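Local coordinates for protein 16.4 kDa salivary peptide (Culex quinquefasciatus, PDB 7KC8) that is a mosquito salivary protein of unknown function with a beta-trefoil fold that suggests, but does not establish, sugar binding, at residues Glu39-Ile43 and Ile52-Ile56; Cys106-Ser110 and Asp125-Glu129. The contacts are given in a common frame with arbitrary orientation. Numbering follows the deposited sequence.

Followed from the N terminus, the chain pairs strand 8-12 with 17-21, continues into 29-35, which pairs with 17-21, and then reaches strand 40-46, where contact 1 closes a short loop: eight residues separate Glu-39 to Ile-43 from Ile-52 to Ile-56, and the pair forms a beta hairpin. Contact 2 opens only after that loop is complete. It joins strand 105-109 to the start of strand 128-132 across fourteen residues, so the two contacts follow in series, neither crossing nor enclosing one another. The centres of contact 1 and contact 2 lie about 17 Å apart, on opposite sides of the chain's centre. Strand 8-12 connects them, because it pairs with both strand 40-46 and strand 128-132.

Contact 1 (Glu39-Ile43 and Ile52-Ile56); sequences EEWVI and IRPRI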
ATOM      1  N   GLU A  39      -7.264  -1.402   9.157  1.00 36.41           N
ATOM      2  CA  GLU A  39      -6.627  -0.073   9.009  1.00 39.81           C
ATOM      3  C   GLU A  39      -7.258   0.715   7.848  1.00 43.38           C
ATOM      4  O   GLU A  39      -7.539   0.147   6.809  1.00 36.86           O
ATOM      5  CB  GLU A  39      -5.123  -0.248   8.851  1.00 34.55           C
ATOM      6  CG  GLU A  39      -4.347   1.040   9.017  1.00 42.45           C
ATOM      7  CD  GLU A  39      -4.608   1.799  10.301  1.00 47.75           C
ATOM      8  OE1 GLU A  39      -5.436   2.708  10.275  1.00 48.75           O
ATOM      9  OE2 GLU A  39      -3.995   1.462  11.308  1.00 45.23           O
ATOM     10  N   GLU A  40      -7.470   2.009   8.041  1.00 42.20           N
ATOM     11  CA  GLU A  40      -8.081   2.837   6.976  1.00 34.76           C
ATOM     12  C   GLU A  40      -6.989   3.573   6.193  1.00 33.22           C
ATOM     13  O   GLU A  40      -6.108   4.136   6.811  1.00 31.15           O
ATOM     14  CB  GLU A  40      -9.161   3.715   7.583  1.00 36.33           C
ATOM     15  CG  GLU A  40     -10.298   2.888   8.120  1.00 43.02           C
ATOM     16  CD  GLU A  40     -11.239   3.546   9.099  1.00 46.87           C
ATOM     17  OE1 GLU A  40     -11.584   4.667   8.883  1.00 44.64           O
ATOM     18  OE2 GLU A  40     -11.612   2.905  10.066  1.00 54.59           O
ATOM     19  N   TRP A  41      -7.049   3.497   4.866  1.00 33.23           N
ATOM     20  CA  TRP A  41      -6.079   4.126   3.981  1.00 29.99           C
ATOM     21  C   TRP A  41      -6.805   5.008   2.981  1.00 25.84           C
ATOM     22  O   TRP A  41      -8.007   4.868   2.762  1.00 32.38           O
ATOM     23  CB  TRP A  41      -5.254   3.089   3.223  1.00 28.88           C
ATOM     24  CG  TRP A  41      -4.393   2.270   4.095  1.00 29.98           C
ATOM     25  CD1 TRP A  41      -4.757   1.152   4.802  1.00 30.73           C
ATOM     26  CD2 TRP A  41      -3.012   2.486   4.368  1.00 23.29           C
ATOM     27  NE1 TRP A  41      -3.683   0.667   5.499  1.00 26.59           N
ATOM     28  CE2 TRP A  41      -2.596   1.465   5.250  1.00 24.75           C
ATOM     29  CE3 TRP A  41      -2.083   3.447   3.960  1.00 26.18           C
ATOM     30  CZ2 TRP A  41      -1.297   1.384   5.735  1.00 23.36           C
ATOM     31  CZ3 TRP A  41      -0.778   3.355   4.436  1.00 28.49           C
ATOM     32  CH2 TRP A  41      -0.400   2.326   5.309  1.00 26.28           C
ATOM     33  N   VAL A  42      -6.064   5.902   2.340  1.00 27.59           N
ATOM     34  CA  VAL A  42      -6.643   6.782   1.335  1.00 27.12           C
ATOM     35  C   VAL A  42      -5.943   6.571   0.001  1.00 27.72           C
ATOM     36  O   VAL A  42      -4.712   6.624  -0.083  1.00 27.98           O
ATOM     37  CB  VAL A  42      -6.575   8.254   1.767  1.00 25.63           C
ATOM     38  CG1 VAL A  42      -7.218   9.138   0.696  1.00 27.74           C
ATOM     39  CG2 VAL A  42      -7.273   8.425   3.091  1.00 28.85           C
ATOM     40  N   ILE A  43      -6.730   6.338  -1.036  1.00 27.26           N
ATOM     41  CA  ILE A  43      -6.242   6.263  -2.404  1.00 31.72           C
ATOM     42  C   ILE A  43      -6.510   7.609  -3.069  1.00 28.25           C
ATOM     43  O   ILE A  43      -7.662   8.052  -3.144  1.00 30.37           O
ATOM     44  CB  ILE A  43      -6.924   5.123  -3.177  1.00 29.37           C
ATOM     45  CG1 ILE A  43      -6.505   3.760  -2.619  1.00 24.08           C
ATOM     46  CG2 ILE A  43      -6.623   5.247  -4.672  1.00 24.12           C
ATOM     47  CD1 ILE A  43      -7.303   2.590  -3.167  1.00 23.21           C
ATOM     48  N   ILE A  52      -0.959   6.644  -2.149  1.00 26.43           N
ATOM     49  CA  ILE A  52      -1.657   5.959  -1.071  1.00 22.80           C
ATOM     50  C   ILE A  52      -1.108   6.482   0.245  1.00 23.19           C
ATOM     51  O   ILE A  52       0.107   6.643   0.395  1.00 23.86           O
ATOM     52  CB  ILE A  52      -1.505   4.424  -1.175  1.00 25.04           C
ATOM     53  CG1 ILE A  52      -2.104   3.902  -2.494  1.00 24.03           C
ATOM     54  CG2 ILE A  52      -2.142   3.713   0.027  1.00 14.78           C
ATOM     55  CD1 ILE A  52      -1.945   2.382  -2.708  1.00 18.97           C
ATOM     56  N   ARG A  53      -2.001   6.785   1.179  1.00 24.10           N
ATOM     57  CA  ARG A  53      -1.644   7.305   2.490  1.00 28.00           C
ATOM     58  C   ARG A  53      -2.628   6.768   3.513  1.00 26.16           C
ATOM     59  O   ARG A  53      -3.782   6.476   3.177  1.00 26.90           O
ATOM     60  CB  ARG A  53      -1.660   8.842   2.533  1.00 28.87           C
ATOM     61  CG  ARG A  53      -2.957   9.433   2.007  1.00 35.29           C
ATOM     62  CD  ARG A  53      -3.181  10.838   2.506  1.00 30.28           C
ATOM     63  NE  ARG A  53      -3.424  10.853   3.936  1.00 28.17           N
ATOM     64  CZ  ARG A  53      -3.677  11.953   4.635  1.00 34.84           C
ATOM     65  NH1 ARG A  53      -3.731  13.124   4.023  1.00 34.39           N
ATOM     66  NH2 ARG A  53      -3.880  11.883   5.946  1.00 30.71           N
ATOM     67  N   PRO A  54      -2.203   6.609   4.759  1.00 26.45           N
ATOM     68  CA  PRO A  54      -3.157   6.225   5.794  1.00 26.57           C
ATOM     69  C   PRO A  54      -4.079   7.394   6.094  1.00 29.70           C
ATOM     70  O   PRO A  54      -3.715   8.558   5.913  1.00 27.65           O
ATOM     71  CB  PRO A  54      -2.267   5.879   6.990  1.00 22.54           C
ATOM     72  CG  PRO A  54      -1.052   6.670   6.781  1.00 26.10           C
ATOM     73  CD  PRO A  54      -0.847   6.785   5.300  1.00 24.39           C
ATOM     74  N   ARG A  55      -5.287   7.062   6.556  1.00 27.56           N
ATOM     75  CA  ARG A  55      -6.303   8.083   6.791  1.00 27.55           C
ATOM     76  C   ARG A  55      -5.822   9.145   7.774  1.00 32.21           C
ATOM     77  O   ARG A  55      -6.162  10.326   7.626  1.00 34.16           O
ATOM     78  CB  ARG A  55      -7.599   7.443   7.302  1.00 33.95           C
ATOM     79  CG  ARG A  55      -8.767   8.436   7.438  1.00 33.50           C
ATOM     80  CD  ARG A  55     -10.007   7.833   8.087  1.00 30.67           C
ATOM     81  NE  ARG A  55      -9.751   7.314   9.429  1.00 38.92           N
ATOM     82  CZ  ARG A  55      -9.731   8.056  10.532  1.00 38.56           C
ATOM     83  NH1 ARG A  55      -9.944   9.356  10.460  1.00 42.26           N
ATOM     84  NH2 ARG A  55      -9.491   7.500  11.708  1.00 44.74           N
ATOM     85  N   ILE A  56      -5.018   8.762   8.769  1.00 26.45           N
ATOM     86  CA  ILE A  56      -4.728   9.652   9.891  1.00 26.68           C
ATOM     87  C   ILE A  56      -3.336  10.262   9.849  1.00 25.47           C
ATOM     88  O   ILE A  56      -3.043  11.133  10.683  1.00 33.96           O
ATOM     89  CB  ILE A  56      -4.959   8.956  11.251  1.00 32.78           C
ATOM     90  CG1 ILE A  56      -3.943   7.837  11.503  1.00 31.66           C
ATOM     91  CG2 ILE A  56      -6.381   8.426  11.359  1.00 23.20           C
ATOM     92  CD1 ILE A  56      -3.871   7.467  12.966  1.00 25.89           C
TER
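A beta hairpin shows how an antiparallel ladder sorts side chains, and this one runs with its strand segments at 150°. Val-42 and Arg-53 form a hydrogen-bonded pair: Val-42 N donates to Arg-53 O over a very short 2.5 Å, and Arg-53 N returns the bond to Val-42 O at 3.0 Å. Beyond Pro-54, whose ring nitrogen has no proton to give, Arg-55 N takes up the ladder again with Glu-40 O at 3.0 Å.

Trp-41 adopts chi1 m with chi2 at 83°. Its CA-to-CB bond points away from the other segment, yet the indole reaches back so that Pro-54 CB lies over its six-membered ring in a CH-pi contact, while Trp-41 CZ3 approaches Pro-54 CD to 3.5 Å. Ile-52 CG2 adds a contact of 3.9 Å with Trp-41 CE3, and the indole NE1 is hydrogen-bonded to Ile-19 O. Ile-43 and Ile-52, both in the mt rotamer, share one face of the sheet and meet loosely.

Val-42 and Arg-53 occupy the other face. Arg-53 (chi1 p, chi2 t) turns at chi3 m, and its NE donates to Pro-54 O at 3.0 Å, while its NH2 reaches Val-139 O. Arg-55 extends through two t torsions before turning at chi3 p, which brings its NE 3.3 Å from Glu-40 OE1 in a salt bridge; its NH1 is hydrogen-bonded to Leu-137 O. The C-terminal tail is thereby fastened to a two-stranded antiparallel hairpin of the beta-trefoil fold.

Contact 2 (Cys106-Ser110 and Asp125-Glu129); sequences CLVIS and DDLWE
The two segments do not pair as neighbouring strands. Residues 106-109 form the extended end of a strand, with phi/psi running from -79/137 at Cys-106 through -156/154 at Val-108 to -107/124 at Ile-109. The second segment starts non-extended, with Asp-125 at -109/10 and Asp-126 at -130/69, before Leu-127 (-94/154) and Trp-128 (-113/148) straighten it into strand 128-132. The closest CA approach is 6.6 Å, between Val-108 and Asp-126, and no backbone hydrogen bond links the segments.

Trp-128 bridges the gap. Its CA-to-CB bond points toward the other segment, and chi1 -72° with chi2 84° sends NE1 to Leu-107 O at 3.1 Å, nearly linear at 167°. That oxygen and Val-108 N lie at the ring edge, near its plane. Leu-107, chi1 t and chi2 p, brings CD2 to 3.6 Å from Trp-128 CZ2; Ile-109, chi1 m and chi2 t, sets CG1 3.5 Å from Trp-128 CH2. Asp-126, chi1 m, places OD2 3.2 Å from Val-108 CG2.

Around this pair, Phe-12 meets the indole edge-to-face, and Cys-106 is joined by a disulfide to Cys-123, near the second segment in sequence. The arrangement is a tryptophan reaching inward between strands of a beta-trefoil. Chemically, the single indole hydrogen bond satisfies the one polar atom of an otherwise apolar ring, letting Trp-128 be buried among Leu-107 and Ile-109 without leaving its NE1 unpartnered.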
ATOM      1  N   CYS A 106       4.957  -5.989  -7.862  1.00 26.47           N
ATOM      2  CA  CYS A 106       3.602  -6.094  -7.284  1.00 24.58           C
ATOM      3  C   CYS A 106       3.609  -5.859  -5.782  1.00 26.69           C
ATOM      4  O   CYS A 106       4.492  -6.342  -5.116  1.00 23.53           O
ATOM      5  CB  CYS A 106       3.004  -7.466  -7.548  1.00 22.62           C
ATOM      6  SG  CYS A 106       3.262  -8.024  -9.243  1.00 29.02           S
ATOM      7  N   LEU A 107       2.638  -5.106  -5.303  1.00 21.02           N
ATOM      8  CA  LEU A 107       2.499  -5.003  -3.851  1.00 22.53           C
ATOM      9  C   LEU A 107       1.853  -6.303  -3.369  1.00 26.12           C
ATOM     10  O   LEU A 107       0.915  -6.792  -3.988  1.00 28.29           O
ATOM     11  CB  LEU A 107       1.680  -3.787  -3.460  1.00 22.72           C
ATOM     12  CG  LEU A 107       1.617  -3.608  -1.958  1.00 24.33           C
ATOM     13  CD1 LEU A 107       2.941  -3.106  -1.429  1.00 17.74           C
ATOM     14  CD2 LEU A 107       0.485  -2.682  -1.597  1.00 26.63           C
ATOM     15  N   VAL A 108       2.345  -6.792  -2.253  1.00 23.10           N
ATOM     16  CA  VAL A 108       1.932  -8.103  -1.726  1.00 26.96           C
ATOM     17  C   VAL A 108       2.178  -8.133  -0.217  1.00 30.10           C
ATOM     18  O   VAL A 108       2.960  -7.352   0.268  1.00 25.40           O
ATOM     19  CB  VAL A 108       2.828  -9.109  -2.462  1.00 27.68           C
ATOM     20  CG1 VAL A 108       3.758  -9.893  -1.567  1.00 22.35           C
ATOM     21  CG2 VAL A 108       2.107  -9.943  -3.491  1.00 30.33           C
ATOM     22  N   ILE A 109       1.425  -8.963   0.488  1.00 30.51           N
ATOM     23  CA  ILE A 109       1.726  -9.261   1.912  1.00 25.98           C
ATOM     24  C   ILE A 109       2.284 -10.684   1.909  1.00 27.64           C
ATOM     25  O   ILE A 109       1.624 -11.558   1.428  1.00 29.49           O
ATOM     26  CB  ILE A 109       0.521  -9.059   2.831  1.00 25.50           C
ATOM     27  CG1 ILE A 109       0.074  -7.605   2.841  1.00 20.71           C
ATOM     28  CG2 ILE A 109       0.851  -9.544   4.222  1.00 33.34           C
ATOM     29  CD1 ILE A 109      -0.994  -7.319   3.826  1.00 26.11           C
ATOM     30  N   SER A 110       3.479 -10.876   2.435  1.00 26.88           N
ATOM     31  CA  SER A 110       4.159 -12.162   2.372  1.00 26.32           C
ATOM     32  C   SER A 110       3.587 -13.147   3.387  1.00 29.46           C
ATOM     33  O   SER A 110       2.789 -12.798   4.264  1.00 35.73           O
ATOM     34  CB  SER A 110       5.656 -12.002   2.625  1.00 31.82           C
ATOM     35  OG  SER A 110       5.923 -12.083   4.016  1.00 38.10           O
ATOM     36  N   ASP A 125      -2.380 -12.786  -9.832  1.00 28.30           N
ATOM     37  CA  ASP A 125      -2.703 -13.825  -8.857  1.00 31.87           C
ATOM     38  C   ASP A 125      -2.448 -13.359  -7.435  1.00 30.52           C
ATOM     39  O   ASP A 125      -2.476 -14.171  -6.505  1.00 25.92           O
ATOM     40  CB  ASP A 125      -1.912 -15.103  -9.146  1.00 28.81           C
ATOM     41  CG  ASP A 125      -2.660 -16.055 -10.070  1.00 44.06           C
ATOM     42  OD1 ASP A 125      -3.700 -16.601  -9.634  1.00 59.26           O
ATOM     43  OD2 ASP A 125      -2.223 -16.251 -11.227  1.00 41.75           O
ATOM     44  N   ASP A 126      -2.192 -12.066  -7.248  1.00 25.64           N
ATOM     45  CA  ASP A 126      -1.874 -11.502  -5.942  1.00 24.91           C
ATOM     46  C   ASP A 126      -2.770 -10.287  -5.715  1.00 24.93           C
ATOM     47  O   ASP A 126      -2.314  -9.141  -5.689  1.00 18.70           O
ATOM     48  CB  ASP A 126      -0.406 -11.150  -5.860  1.00 26.20           C
ATOM     49  CG  ASP A 126       0.459 -12.370  -5.737  1.00 27.02           C
ATOM     50  OD1 ASP A 126       0.716 -13.032  -6.764  1.00 29.40           O
ATOM     51  OD2 ASP A 126       0.881 -12.665  -4.603  1.00 28.40           O
ATOM     52  N   LEU A 127      -4.054 -10.562  -5.542  1.00 24.54           N
ATOM     53  CA  LEU A 127      -5.089  -9.552  -5.593  1.00 25.41           C
ATOM     54  C   LEU A 127      -5.419  -9.017  -4.209  1.00 25.45           C
ATOM     55  O   LEU A 127      -5.252  -9.688  -3.188  1.00 24.64           O
ATOM     56  CB  LEU A 127      -6.360 -10.110  -6.242  1.00 23.37           C
ATOM     57  CG  LEU A 127      -6.220 -10.672  -7.655  1.00 24.18           C
ATOM     58  CD1 LEU A 127      -7.587 -11.042  -8.234  1.00 26.44           C
ATOM     59  CD2 LEU A 127      -5.499  -9.673  -8.569  1.00 23.54           C
ATOM     60  N   TRP A 128      -5.915  -7.795  -4.201  1.00 25.39           N
ATOM     61  CA  TRP A 128      -6.287  -7.073  -3.001  1.00 29.98           C
ATOM     62  C   TRP A 128      -7.790  -6.864  -2.977  1.00 28.12           C
ATOM     63  O   TRP A 128      -8.421  -6.699  -4.023  1.00 31.03           O
ATOM     64  CB  TRP A 128      -5.600  -5.714  -2.966  1.00 21.25           C
ATOM     65  CG  TRP A 128      -4.159  -5.801  -2.706  1.00 25.22           C
ATOM     66  CD1 TRP A 128      -3.158  -6.035  -3.615  1.00 21.18           C
ATOM     67  CD2 TRP A 128      -3.531  -5.655  -1.439  1.00 25.78           C
ATOM     68  NE1 TRP A 128      -1.932  -6.033  -2.978  1.00 24.27           N
ATOM     69  CE2 TRP A 128      -2.141  -5.806  -1.638  1.00 25.42           C
ATOM     70  CE3 TRP A 128      -4.009  -5.417  -0.148  1.00 22.41           C
ATOM     71  CZ2 TRP A 128      -1.233  -5.718  -0.594  1.00 24.99           C
ATOM     72  CZ3 TRP A 128      -3.110  -5.340   0.883  1.00 23.55           C
ATOM     73  CH2 TRP A 128      -1.734  -5.474   0.657  1.00 24.28           C
ATOM     74  N   GLU A 129      -8.360  -6.835  -1.782  1.00 25.58           N
ATOM     75  CA  GLU A 129      -9.734  -6.379  -1.605  1.00 32.40           C
ATOM     76  C   GLU A 129      -9.685  -4.917  -1.179  1.00 30.76           C
ATOM     77  O   GLU A 129      -9.101  -4.589  -0.138  1.00 31.57           O
ATOM     78  CB  GLU A 129     -10.485  -7.230  -0.581  1.00 29.81           C
TER